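Local coordinates for protein GCN5-related N-acetyltransferase (PDB 4MY0) that probably transfers the acetyl group of acetyl-CoA to an amine, perhaps on an aminoglycoside, as a member of the GCN5-related N-acetyltransferase family, at residues F143-A148 and D261-L266; R151-R156 and L265-E270; D6-V11 and R97-L102. All blocks are in the same frame, centred on the assembly; numbering follows the deposited sequence.

Contact 1: residues F143-A148 and D261-L266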
loop_
_atom_site.group_PDB
_atom_site.type_symbol
_atom_site.label_atom_id
_atom_site.label_comp_id
_atom_site.label_asym_id
_atom_site.label_seq_id
_atom_site.Cartn_x
_atom_site.Cartn_y
_atom_site.Cartn_z
ATOM N N PHE C 143 -13.283 12.794 -11.653
ATOM C CA PHE C 143 -11.944 13.364 -11.770
ATOM C C PHE C 143 -11.499 13.962 -10.441
ATOM O O PHE C 143 -12.338 14.299 -9.601
ATOM C CB PHE C 143 -11.904 14.418 -12.886
ATOM C CG PHE C 143 -12.112 13.833 -14.263
ATOM C CD1 PHE C 143 -11.096 13.116 -14.886
ATOM C CD2 PHE C 143 -13.325 13.978 -14.917
ATOM C CE1 PHE C 143 -11.291 12.555 -16.156
ATOM C CE2 PHE C 143 -13.525 13.427 -16.191
ATOM C CZ PHE C 143 -12.511 12.722 -16.803
ATOM N N SER C 144 -10.189 14.076 -10.235
ATOM C CA SER C 144 -9.690 14.604 -8.969
ATOM C C SER C 144 -8.811 15.825 -9.199
ATOM O O SER C 144 -7.852 15.775 -9.977
ATOM C CB SER C 144 -8.915 13.523 -8.202
ATOM O OG SER C 144 -9.697 12.346 -8.055
ATOM N N PHE C 145 -9.138 16.915 -8.509
ATOM C CA PHE C 145 -8.391 18.159 -8.642
ATOM C C PHE C 145 -7.720 18.537 -7.328
ATOM O O PHE C 145 -8.076 18.012 -6.259
ATOM C CB PHE C 145 -9.340 19.283 -9.074
ATOM C CG PHE C 145 -10.105 18.971 -10.336
ATOM C CD1 PHE C 145 -9.589 19.315 -11.573
ATOM C CD2 PHE C 145 -11.333 18.312 -10.285
ATOM C CE1 PHE C 145 -10.282 19.016 -12.749
ATOM C CE2 PHE C 145 -12.044 18.010 -11.459
ATOM C CZ PHE C 145 -11.514 18.356 -12.691
ATOM N N GLN C 146 -6.754 19.447 -7.398
ATOM C CA GLN C 146 -6.154 19.999 -6.184
ATOM C C GLN C 146 -7.072 21.100 -5.660
ATOM O O GLN C 146 -7.438 22.022 -6.400
ATOM C CB GLN C 146 -4.760 20.568 -6.469
ATOM C CG GLN C 146 -3.870 19.642 -7.289
ATOM C CD GLN C 146 -2.467 20.219 -7.519
ATOM O OE1 GLN C 146 -2.010 21.103 -6.785
ATOM N NE2 GLN C 146 -1.783 19.716 -8.543
ATOM N N ALA C 147 -7.461 21.012 -4.390
ATOM C CA ALA C 147 -8.353 22.023 -3.817
ATOM C C ALA C 147 -7.774 23.444 -3.872
ATOM O O ALA C 147 -8.503 24.410 -4.106
ATOM C CB ALA C 147 -8.734 21.639 -2.387
ATOM N N ALA C 148 -6.467 23.582 -3.646
ATOM C CA ALA C 148 -5.860 24.925 -3.598
ATOM C C ALA C 148 -5.975 25.615 -4.956
ATOM O O ALA C 148 -5.995 26.842 -5.050
ATOM C CB ALA C 148 -4.388 24.843 -3.168
ATOM N N ASP C 261 -16.470 19.066 -19.312
ATOM C CA ASP C 261 -16.777 20.150 -18.376
ATOM C C ASP C 261 -15.753 21.288 -18.501
ATOM O O ASP C 261 -14.549 21.038 -18.612
ATOM C CB ASP C 261 -16.826 19.636 -16.936
ATOM C CG ASP C 261 -17.463 20.635 -15.981
ATOM O OD1 ASP C 261 -18.631 20.416 -15.585
ATOM O OD2 ASP C 261 -16.802 21.644 -15.643
ATOM N N PRO C 262 -16.237 22.540 -18.482
ATOM C CA PRO C 262 -15.384 23.730 -18.573
ATOM C C PRO C 262 -14.315 23.836 -17.483
ATOM O O PRO C 262 -13.364 24.589 -17.674
ATOM C CB PRO C 262 -16.382 24.889 -18.427
ATOM C CG PRO C 262 -17.612 24.286 -17.818
ATOM C CD PRO C 262 -17.665 22.903 -18.392
ATOM N N VAL C 263 -14.467 23.126 -16.365
ATOM C CA VAL C 263 -13.490 23.240 -15.283
ATOM C C VAL C 263 -12.072 22.840 -15.748
ATOM O O VAL C 263 -11.076 23.379 -15.254
ATOM C CB VAL C 263 -13.911 22.427 -14.032
ATOM C CG1 VAL C 263 -13.840 20.926 -14.306
ATOM C CG2 VAL C 263 -13.032 22.783 -12.838
ATOM N N HIS C 264 -11.983 21.920 -16.709
ATOM C CA HIS C 264 -10.682 21.475 -17.213
ATOM C C HIS C 264 -9.979 22.625 -17.935
ATOM O O HIS C 264 -8.745 22.669 -18.021
ATOM C CB HIS C 264 -10.843 20.271 -18.157
ATOM C CG HIS C 264 -11.504 19.077 -17.525
ATOM N ND1 HIS C 264 -10.885 18.302 -16.566
ATOM C CD2 HIS C 264 -12.725 18.522 -17.725
ATOM C CE1 HIS C 264 -11.702 17.331 -16.195
ATOM N NE2 HIS C 264 -12.825 17.442 -16.884
ATOM N N LEU C 265 -10.773 23.567 -18.440
ATOM C CA LEU C 265 -10.245 24.720 -19.161
ATOM C C LEU C 265 -9.892 25.864 -18.212
ATOM O O LEU C 265 -9.186 26.801 -18.588
ATOM C CB LEU C 265 -11.272 25.206 -20.198
ATOM C CG LEU C 265 -11.751 24.212 -21.258
ATOM C CD1 LEU C 265 -12.941 24.765 -22.030
ATOM C CD2 LEU C 265 -10.623 23.865 -22.213
ATOM N N LEU C 266 -10.391 25.787 -16.982
ATOM C CA LEU C 266 -10.231 26.869 -16.013
ATOM C C LEU C 266 -9.079 26.638 -15.033
ATOM O O LEU C 266 -8.370 27.582 -14.677
ATOM C CB LEU C 266 -11.528 27.057 -15.218
ATOM C CG LEU C 266 -12.764 27.550 -15.972
ATOM C CD1 LEU C 266 -14.013 27.448 -15.110
ATOM C CD2 LEU C 266 -12.544 28.975 -16.397
#
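His264 turns the edge of its imidazole onto one face of the Phe143 ring, and the CE1 atom also comes up to the rim of Phe145. The first pairing is edge-to-face: the centroids lie 5.1 Å apart and the planes stand at 86°. CE1 of His264 comes nearest, 3.9 Å from CD2 of Phe143 and displaced from the ring centre toward its rim, with NE2 of His264 beside it, 4.0 Å from the same carbon. Against Phe145 the imidazole is oblique, with planes at 43°; CE1 of His264 still comes within 3.7 Å of Phe145 CZ, close to the phenyl plane. Val263 completes this shell. Its CG1 meets Phe145 CZ at 3.8 Å, and the two side chains approach from opposite directions. A first torsion of 69° wedges that methyl between the backbone N and the carbonyl carbon of Val263, which turns it to the phenyl tip.

What positions these groups lies further out. Phe143 and Phe145 alternate with Ser144 on strand 135-146, so both rings leave the same side of the strand, while Ser144 OG bonds to His254. Opposite them, the short, weakly bonded helix 263-266 is capped by Asp261, whose OD2 accepts from Val263 N at 2.9 Å through its anti lone pair, nearly straight at 164°. Trp240 of helix 233-244 packs on Val263, and Arg279 of a second subunit packs on both Phe143 and His264, placing these rings next to a subunit interface.

The aromatic cluster of Phe143, Phe145 and His264 joins the end of strand 135-146 to helix 263-266 in the second GNAT-family region. With no hydrogen bond between the segments, cohesion rests on buried ring and methyl packing, the CE1-NE2 side of the imidazole meeting the Phe143 face.

Contact 2: residues R151-R156 and L265-E270. With ACO (acetyl coenzyme *a), chain P.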
loop_
_atom_site.group_PDB
_atom_site.type_symbol
_atom_site.label_atom_id
_atom_site.label_comp_id
_atom_site.label_asym_id
_atom_site.label_seq_id
_atom_site.Cartn_x
_atom_site.Cartn_y
_atom_site.Cartn_z
ATOM N N ARG C 151 -9.519 26.940 -5.300
ATOM C CA ARG C 151 -9.721 28.009 -4.343
ATOM C C ARG C 151 -9.405 29.376 -4.952
ATOM O O ARG C 151 -10.008 30.382 -4.578
ATOM C CB ARG C 151 -8.848 27.768 -3.114
ATOM C CG ARG C 151 -8.996 28.850 -2.074
ATOM C CD ARG C 151 -8.063 28.664 -0.895
ATOM N NE ARG C 151 -8.140 29.873 -0.094
ATOM C CZ ARG C 151 -7.330 30.906 -0.257
ATOM N NH1 ARG C 151 -7.487 31.997 0.480
ATOM N NH2 ARG C 151 -6.360 30.840 -1.157
ATOM N N SER C 152 -8.471 29.413 -5.897
ATOM C CA SER C 152 -8.044 30.696 -6.457
ATOM C C SER C 152 -8.681 31.036 -7.804
ATOM O O SER C 152 -8.157 31.875 -8.529
ATOM C CB SER C 152 -6.523 30.732 -6.592
ATOM O OG SER C 152 -6.094 29.706 -7.465
ATOM N N LEU C 153 -9.815 30.410 -8.131
ATOM C CA LEU C 153 -10.490 30.688 -9.402
ATOM C C LEU C 153 -11.151 32.065 -9.472
ATOM O O LEU C 153 -11.417 32.569 -10.565
ATOM C CB LEU C 153 -11.488 29.583 -9.760
ATOM C CG LEU C 153 -10.801 28.293 -10.193
ATOM C CD1 LEU C 153 -11.822 27.228 -10.529
ATOM C CD2 LEU C 153 -9.866 28.544 -11.376
ATOM N N GLY C 154 -11.406 32.683 -8.321
ATOM C CA GLY C 154 -11.914 34.048 -8.306
ATOM C C GLY C 154 -13.428 34.118 -8.247
ATOM O O GLY C 154 -14.062 33.321 -7.554
ATOM N N GLY C 155 -14.007 35.076 -8.970
ATOM C CA GLY C 155 -15.447 35.277 -8.971
ATOM C C GLY C 155 -15.985 35.724 -7.619
ATOM O O GLY C 155 -17.093 35.338 -7.228
ATOM N N ARG C 156 -15.205 36.536 -6.904
ATOM C CA ARG C 156 -15.600 37.047 -5.587
ATOM C C ARG C 156 -16.828 37.958 -5.658
ATOM O O ARG C 156 -17.538 38.138 -4.670
ATOM C CB ARG C 156 -14.441 37.806 -4.938
ATOM C CG ARG C 156 -13.195 36.973 -4.712
ATOM C CD ARG C 156 -12.971 36.685 -3.234
ATOM N NE ARG C 156 -11.634 36.149 -2.990
ATOM C CZ ARG C 156 -10.547 36.903 -2.854
ATOM N NH1 ARG C 156 -9.364 36.339 -2.635
ATOM N NH2 ARG C 156 -10.639 38.225 -2.942
ATOM N N LEU C 265 -10.773 23.567 -18.440
ATOM C CA LEU C 265 -10.245 24.720 -19.161
ATOM C C LEU C 265 -9.892 25.864 -18.212
ATOM O O LEU C 265 -9.186 26.801 -18.588
ATOM C CB LEU C 265 -11.272 25.206 -20.198
ATOM C CG LEU C 265 -11.751 24.212 -21.258
ATOM C CD1 LEU C 265 -12.941 24.765 -22.030
ATOM C CD2 LEU C 265 -10.623 23.865 -22.213
ATOM N N LEU C 266 -10.391 25.787 -16.982
ATOM C CA LEU C 266 -10.231 26.869 -16.013
ATOM C C LEU C 266 -9.079 26.638 -15.033
ATOM O O LEU C 266 -8.370 27.582 -14.677
ATOM C CB LEU C 266 -11.528 27.057 -15.218
ATOM C CG LEU C 266 -12.764 27.550 -15.972
ATOM C CD1 LEU C 266 -14.013 27.448 -15.110
ATOM C CD2 LEU C 266 -12.544 28.975 -16.397
ATOM N N VAL C 267 -8.902 25.396 -14.580
ATOM C CA VAL C 267 -7.922 25.133 -13.521
ATOM C C VAL C 267 -6.503 25.023 -14.046
ATOM O O VAL C 267 -6.276 24.547 -15.161
ATOM C CB VAL C 267 -8.255 23.879 -12.703
ATOM C CG1 VAL C 267 -9.602 24.033 -12.065
ATOM C CG2 VAL C 267 -8.230 22.644 -13.578
ATOM N N GLU C 268 -5.550 25.468 -13.232
ATOM C CA GLU C 268 -4.143 25.419 -13.605
ATOM C C GLU C 268 -3.627 23.984 -13.723
ATOM O O GLU C 268 -3.069 23.597 -14.750
ATOM C CB GLU C 268 -3.283 26.196 -12.601
ATOM C CG GLU C 268 -1.785 25.902 -12.749
ATOM C CD GLU C 268 -0.907 26.755 -11.843
ATOM O OE1 GLU C 268 0.279 26.388 -11.646
ATOM O OE2 GLU C 268 -1.399 27.792 -11.345
ATOM N N HIS C 269 -3.805 23.195 -12.671
ATOM C CA HIS C 269 -3.295 21.830 -12.671
ATOM C C HIS C 269 -4.366 20.905 -13.210
ATOM O O HIS C 269 -5.515 20.955 -12.768
ATOM C CB HIS C 269 -2.879 21.435 -11.257
ATOM C CG HIS C 269 -1.835 22.340 -10.677
ATOM N ND1 HIS C 269 -0.483 22.111 -10.830
ATOM C CD2 HIS C 269 -1.945 23.485 -9.963
ATOM C CE1 HIS C 269 0.195 23.073 -10.229
ATOM N NE2 HIS C 269 -0.669 23.923 -9.701
ATOM N N GLU C 270 -4.014 20.076 -14.186
ATOM C CA GLU C 270 -5.037 19.244 -14.796
ATOM C C GLU C 270 -5.415 18.125 -13.824
ATOM O O GLU C 270 -4.671 17.831 -12.887
ATOM C CB GLU C 270 -4.622 18.722 -16.184
ATOM C CG GLU C 270 -3.702 17.518 -16.204
ATOM C CD GLU C 270 -3.434 17.012 -17.625
ATOM O OE1 GLU C 270 -4.198 16.143 -18.111
ATOM O OE2 GLU C 270 -2.452 17.478 -18.253
HETATM N N1A ACO P . -4.688 28.950 1.689
HETATM C C2A ACO P . -3.909 30.049 1.583
HETATM N N3A ACO P . -4.243 31.249 2.105
HETATM C C4A ACO P . -5.409 31.405 2.776
HETATM C C5A ACO P . -6.312 30.251 2.929
HETATM C C6A ACO P . -5.882 28.965 2.331
HETATM N N6A ACO P . -6.660 27.856 2.432
HETATM N N7A ACO P . -7.383 30.688 3.625
HETATM C C8A ACO P . -7.191 32.002 3.896
HETATM N N9A ACO P . -6.017 32.427 3.383
HETATM C C1B ACO P . -5.448 33.789 3.478
HETATM C C2B ACO P . -6.202 34.785 2.628
HETATM O O2B ACO P . -5.818 34.724 1.248
HETATM C C3B ACO P . -5.774 36.077 3.290
HETATM O O3B ACO P . -4.442 36.366 2.879
HETATM P P3B ACO P . -4.106 37.446 1.736
HETATM O O7A ACO P . -5.093 37.140 0.629
HETATM O O8A ACO P . -4.346 38.761 2.444
HETATM O O9A ACO P . -2.658 37.180 1.398
HETATM C C4B ACO P . -5.661 35.728 4.766
HETATM O O4B ACO P . -5.557 34.296 4.809
HETATM C C5B ACO P . -6.873 36.185 5.575
HETATM O O5B ACO P . -8.047 35.798 4.856
HETATM P P1A ACO P . -9.529 35.791 5.494
HETATM O O1A ACO P . -9.587 36.657 6.730
HETATM O O2A ACO P . -10.444 35.987 4.318
HETATM O O3A ACO P . -9.589 34.264 6.020
HETATM P P2A ACO P . -10.894 33.323 5.986
HETATM O O4A ACO P . -12.075 34.163 6.431
HETATM O O5A ACO P . -10.939 32.646 4.651
HETATM O O6A ACO P . -10.579 32.251 7.161
HETATM C CBP ACO P . -9.918 29.961 7.523
HETATM C CCP ACO P . -9.483 31.344 7.060
HETATM C CDP ACO P . -10.306 29.973 8.999
HETATM C CEP ACO P . -8.760 28.998 7.305
HETATM C CAP ACO P . -11.126 29.588 6.660
HETATM O OAP ACO P . -10.772 29.715 5.272
HETATM C C9P ACO P . -11.680 28.223 6.975
HETATM O O9P ACO P . -12.622 28.137 7.754
HETATM N N8P ACO P . -11.128 27.155 6.379
HETATM C C7P ACO P . -11.578 25.785 6.587
HETATM C C6P ACO P . -11.428 25.321 8.034
HETATM C C5P ACO P . -10.027 25.584 8.541
HETATM O O5P ACO P . -9.051 25.274 7.866
HETATM N N4P ACO P . -9.919 26.139 9.749
HETATM C C3P ACO P . -8.796 25.815 10.627
HETATM C C2P ACO P . -7.805 26.962 10.749
HETATM S S1P ACO P . -6.612 26.600 12.011
#
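Leu153 reaches across to the 265-270 segment with its two methyl groups divided between neighbouring residues. CD2 rests 3.7 Å from the carbonyl O of Leu266, with Leu266 CB farther off at 4.4 Å, while CD1 faces CG1 of Val267 at 4.2 Å. CG of Leu153 stands beside its own backbone N, opposite the carbonyl carbon (chi1 -72°), and this sends the forked end toward the 266-267 peptide. The Leu153 and Val267 side chains cross obliquely. These distances describe apolar packing of modest closeness, with no hydrogen bond between the segments. Trp240 of helix 233-244 also touches Leu153, and Arg237 of that helix takes the Leu153 carbonyl as a hydrogen-bond acceptor.

The contact thus joins the loop following helix 147-151 to the end of helix 263-266, with the 265-270 segment in the second of the chain's two GNAT-family regions. Asp149, in helix 147-151 just ahead of the loop, accepts from the backbone N of both Glu268 and His269.

At the head of the loop, Arg151 takes no part in this packing and reaches to acetyl-CoA. Its side chain is extended from CG to NE, and the guanidinium lies with one face over the adenine, NH1 being 3.2 Å from C4A of the cofactor. The overlap is offset, with C5A toward the rim of the guanidinium. NH1 also donates to the ribose hydroxyl O2B at 3.3 Å, in the guanidinium plane and somewhat bent at 149°. An alanine here would remove both the cover over the adenine and the ribose bond, and would probably leave the nucleoside end of the cofactor less firmly placed. A third subunit also bonds this cofactor, through Gly98 N, Gly100 N and Ser101 OG, probably at its diphosphate.

Contact 3: residues D6-V11 and R97-L102; sequences DDLRLV and RGVGSL. With AC8 ([(2R,3R,4R,5R)-5-(6-amino-9H-purin-9-yl)-3,4-bis(phosphonooxy)tetrahydrofuran-2-yl]methyl (3R)-3-hydroxy-2,2-dimethyl-4-oxo-4-({3-oxo-3-[(2-sulfanylethyl)amino]propyl}amino)butyl dihydrogen diphosphate), chain L.
Strand 8-12 passes beside the first turn of helix 99-113, with CA atoms 8.1 Å apart between Leu8 and Val99 and 7.3 Å between Leu10 and Leu102, spacings that leave room for side chains but no backbone bonds. Leu8 and Val99 cross at about a right angle, and both methyls of the leucine face one branch of the valine: CG2 of Val99 is 4.1 Å from Leu8 CD2. Farther along, Leu102 extends CD1 to the strand backbone itself, 4.1 Å from Leu10 N and about as far from Leu10 CB. Its CG points away from the backbone N (chi1 -175°), which carries the branch out to the strand. Val56 of the adjacent strand 53-58 touches both Leu8 and Leu102.

The 97-102 segment belongs to the pyrophosphate-binding loop and helix start of the GNAT fold, in which backbone N-H groups receive the coenzyme A diphosphate. Gly98 N donates at 2.7 Å to O2A of the bound coenzyme A derivative, phosphorylated at both ribose hydroxyls, and Gly100 N to O4A at an equal distance. Ser101 grips O1A twice, through its backbone N and through OG, the latter at 2.7 Å.

Glycine is called for at two points: the backbone angles of Gly98 would jam a CB against the preceding carbonyl O, and a CB on Gly100 would strike O6A of the derivative. The N-terminal end of the helix probably stabilises the phosphate charge. Ser248 and Arg156 of a fourth subunit supply further bonds to this derivative.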
loop_
_atom_site.group_PDB
_atom_site.type_symbol
_atom_site.label_atom_id
_atom_site.label_comp_id
_atom_site.label_asym_id
_atom_site.label_seq_id
_atom_site.Cartn_x
_atom_site.Cartn_y
_atom_site.Cartn_z
ATOM N N ASP C 6 -40.309 -26.649 -6.188
ATOM C CA ASP C 6 -40.364 -25.221 -6.501
ATOM C C ASP C 6 -41.626 -24.888 -7.278
ATOM O O ASP C 6 -42.100 -25.693 -8.077
ATOM C CB ASP C 6 -39.138 -24.765 -7.308
ATOM C CG ASP C 6 -37.887 -24.637 -6.450
ATOM O OD1 ASP C 6 -38.031 -24.355 -5.242
ATOM O OD2 ASP C 6 -36.764 -24.820 -6.980
ATOM N N ASP C 7 -42.167 -23.699 -7.041
ATOM C CA ASP C 7 -43.300 -23.216 -7.832
ATOM C C ASP C 7 -43.018 -21.750 -8.106
ATOM O O ASP C 7 -43.554 -20.860 -7.441
ATOM C CB ASP C 7 -44.614 -23.398 -7.067
ATOM C CG ASP C 7 -45.806 -22.788 -7.789
ATOM O OD1 ASP C 7 -45.744 -22.641 -9.033
ATOM O OD2 ASP C 7 -46.801 -22.454 -7.103
ATOM N N LEU C 8 -42.144 -21.503 -9.073
ATOM C CA LEU C 8 -41.592 -20.171 -9.270
ATOM C C LEU C 8 -42.545 -19.281 -10.046
ATOM O O LEU C 8 -43.030 -19.654 -11.109
ATOM C CB LEU C 8 -40.243 -20.251 -9.990
ATOM C CG LEU C 8 -39.114 -20.915 -9.209
ATOM C CD1 LEU C 8 -38.132 -21.565 -10.166
ATOM C CD2 LEU C 8 -38.420 -19.883 -8.315
ATOM N N ARG C 9 -42.821 -18.100 -9.509
ATOM C CA ARG C 9 -43.642 -17.148 -10.237
ATOM C C ARG C 9 -43.337 -15.699 -9.889
ATOM O O ARG C 9 -42.893 -15.364 -8.774
ATOM C CB ARG C 9 -45.131 -17.448 -10.057
ATOM C CG ARG C 9 -45.570 -17.358 -8.634
ATOM C CD ARG C 9 -46.924 -18.013 -8.384
ATOM N NE ARG C 9 -47.183 -17.988 -6.948
ATOM C CZ ARG C 9 -47.749 -16.966 -6.313
ATOM N NH1 ARG C 9 -48.151 -15.895 -6.994
ATOM N NH2 ARG C 9 -47.925 -17.018 -4.999
ATOM N N LEU C 10 -43.595 -14.849 -10.874
ATOM C CA LEU C 10 -43.356 -13.428 -10.769
ATOM C C LEU C 10 -44.470 -12.845 -9.919
ATOM O O LEU C 10 -45.608 -13.256 -10.049
ATOM C CB LEU C 10 -43.403 -12.833 -12.168
ATOM C CG LEU C 10 -43.226 -11.331 -12.245
ATOM C CD1 LEU C 10 -41.757 -11.025 -12.093
ATOM C CD2 LEU C 10 -43.810 -10.796 -13.557
ATOM N N VAL C 11 -44.152 -11.916 -9.025
ATOM C CA VAL C 11 -45.200 -11.258 -8.243
ATOM C C VAL C 11 -44.882 -9.782 -8.105
ATOM O O VAL C 11 -43.775 -9.341 -8.453
ATOM C CB VAL C 11 -45.292 -11.811 -6.810
ATOM C CG1 VAL C 11 -45.758 -13.255 -6.800
ATOM C CG2 VAL C 11 -43.939 -11.647 -6.099
ATOM N N ARG C 97 -30.355 -20.493 -12.796
ATOM C CA ARG C 97 -31.496 -21.364 -13.074
ATOM C C ARG C 97 -32.594 -20.648 -13.861
ATOM O O ARG C 97 -33.707 -21.172 -13.990
ATOM C CB ARG C 97 -32.080 -21.865 -11.750
ATOM C CG ARG C 97 -31.062 -22.639 -10.932
ATOM C CD ARG C 97 -31.540 -22.985 -9.538
ATOM N NE ARG C 97 -30.380 -23.234 -8.688
ATOM C CZ ARG C 97 -29.730 -24.395 -8.607
ATOM N NH1 ARG C 97 -28.667 -24.509 -7.816
ATOM N NH2 ARG C 97 -30.135 -25.439 -9.310
ATOM N N GLY C 98 -32.299 -19.453 -14.378
ATOM C CA GLY C 98 -33.302 -18.699 -15.135
ATOM C C GLY C 98 -34.200 -17.775 -14.312
ATOM O O GLY C 98 -35.064 -17.097 -14.871
ATOM N N VAL C 99 -34.002 -17.724 -12.994
ATOM C CA VAL C 99 -34.831 -16.865 -12.144
ATOM C C VAL C 99 -34.636 -15.348 -12.399
ATOM O O VAL C 99 -35.611 -14.600 -12.571
ATOM C CB VAL C 99 -34.655 -17.221 -10.656
ATOM C CG1 VAL C 99 -35.431 -16.243 -9.751
ATOM C CG2 VAL C 99 -35.106 -18.671 -10.416
ATOM N N GLY C 100 -33.390 -14.901 -12.436
ATOM C CA GLY C 100 -33.100 -13.505 -12.744
ATOM C C GLY C 100 -33.669 -13.051 -14.083
ATOM O O GLY C 100 -34.120 -11.913 -14.218
ATOM N N SER C 101 -33.651 -13.941 -15.071
ATOM C CA SER C 101 -34.196 -13.644 -16.395
ATOM C C SER C 101 -35.715 -13.552 -16.361
ATOM O O SER C 101 -36.320 -12.726 -17.053
ATOM C CB SER C 101 -33.771 -14.730 -17.397
ATOM O OG SER C 101 -32.376 -14.676 -17.633
ATOM N N LEU C 102 -36.335 -14.410 -15.561
ATOM C CA LEU C 102 -37.791 -14.398 -15.421
ATOM C C LEU C 102 -38.196 -13.082 -14.735
ATOM O O LEU C 102 -39.150 -12.418 -15.144
ATOM C CB LEU C 102 -38.235 -15.635 -14.625
ATOM C CG LEU C 102 -39.684 -16.069 -14.339
ATOM C CD1 LEU C 102 -40.186 -15.406 -13.116
ATOM C CD2 LEU C 102 -40.662 -15.831 -15.514
HETATM N N1A AC8 L . -21.225 -14.439 -14.271
HETATM O O1A AC8 L . -31.416 -15.914 -15.420
HETATM P P1A AC8 L . -30.087 -16.491 -14.956
HETATM C C1B AC8 L . -25.529 -15.653 -16.765
HETATM S S1P AC8 L . -26.934 -5.876 -11.369
HETATM C C2A AC8 L . -21.382 -14.762 -15.569
HETATM O O2A AC8 L . -30.088 -17.883 -14.390
HETATM P P2A AC8 L . -29.567 -15.405 -12.340
HETATM C C2B AC8 L . -26.072 -17.058 -16.889
HETATM O O2B AC8 L . -25.018 -17.963 -17.243
HETATM O O2C AC8 L . -26.342 -20.092 -17.184
HETATM C C2P AC8 L . -26.946 -7.574 -10.695
HETATM N N3A AC8 L . -22.598 -15.061 -16.052
HETATM O O3A AC8 L . -29.470 -15.414 -13.946
HETATM C C3B AC8 L . -27.107 -16.888 -18.006
HETATM O O3B AC8 L . -26.428 -16.848 -19.266
HETATM P P3B AC8 L . -26.321 -18.079 -20.320
HETATM O O3C AC8 L . -24.913 -19.407 -15.232
HETATM C C3P AC8 L . -26.926 -7.311 -9.207
HETATM C C4A AC8 L . -23.681 -15.032 -15.228
HETATM O O4A AC8 L . -30.934 -15.900 -11.920
HETATM C C4B AC8 L . -27.636 -15.478 -17.823
HETATM O O4B AC8 L . -26.647 -14.798 -17.043
HETATM O O4C AC8 L . -23.809 -20.129 -17.383
HETATM P P4C AC8 L . -25.022 -19.510 -16.730
HETATM N N4P AC8 L . -26.892 -8.468 -8.316
HETATM C C5A AC8 L . -23.538 -14.693 -13.891
HETATM O O5A AC8 L . -28.322 -16.045 -11.798
HETATM C C5B AC8 L . -28.976 -15.434 -17.096
HETATM O O5B AC8 L . -28.981 -16.467 -16.117
HETATM C C5P AC8 L . -25.896 -9.314 -8.077
HETATM O O5P AC8 L . -24.837 -9.242 -8.690
HETATM C C6A AC8 L . -22.268 -14.388 -13.413
HETATM N N6A AC8 L . -22.076 -14.057 -12.110
HETATM O O6A AC8 L . -29.461 -13.830 -12.052
HETATM C C6P AC8 L . -26.154 -10.341 -6.999
HETATM N N7A AC8 L . -24.762 -14.754 -13.313
HETATM O O7A AC8 L . -25.865 -19.297 -19.552
HETATM C C7P AC8 L . -25.490 -11.710 -7.204
HETATM C C8A AC8 L . -25.645 -15.114 -14.279
HETATM O O8A AC8 L . -27.717 -18.199 -20.898
HETATM N N8P AC8 L . -26.116 -12.331 -8.374
HETATM N N9A AC8 L . -24.974 -15.294 -15.435
HETATM O O9A AC8 L . -25.277 -17.584 -21.299
HETATM C C9P AC8 L . -27.411 -12.546 -8.596
HETATM O O9P AC8 L . -28.244 -12.234 -7.761
HETATM C CAP AC8 L . -27.844 -13.206 -9.894
HETATM O OAP AC8 L . -26.933 -14.253 -10.236
HETATM C CBP AC8 L . -27.922 -12.249 -11.091
HETATM C CCP AC8 L . -28.279 -13.076 -12.336
HETATM C CDP AC8 L . -29.007 -11.201 -10.861
HETATM C CEP AC8 L . -26.593 -11.553 -11.336
#

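Contacts 1 and 2 adjoin, their centres about 7 Å apart; they share Leu265 and Leu266, and both use helix 263-266 and touch the second subunit. Phe145 of contact 1 packs on Val267 of contact 2. Contact 3 lies on the other side of the chain's centre, its own centre about 48 Å and 54 Å from theirs. Contact 1 is wholly buried and aromatic, and contact 2 is mostly buried but aliphatic; contact 3 is partly exposed, with leucines at its margin. The segments of contacts 2 and 3 both include cofactor-binding residues; in contact 2 the Arg151 side chain stands apart from the packing and meets adenine and ribose, whereas contact 3 meets diphosphate chiefly through backbone N-H groups.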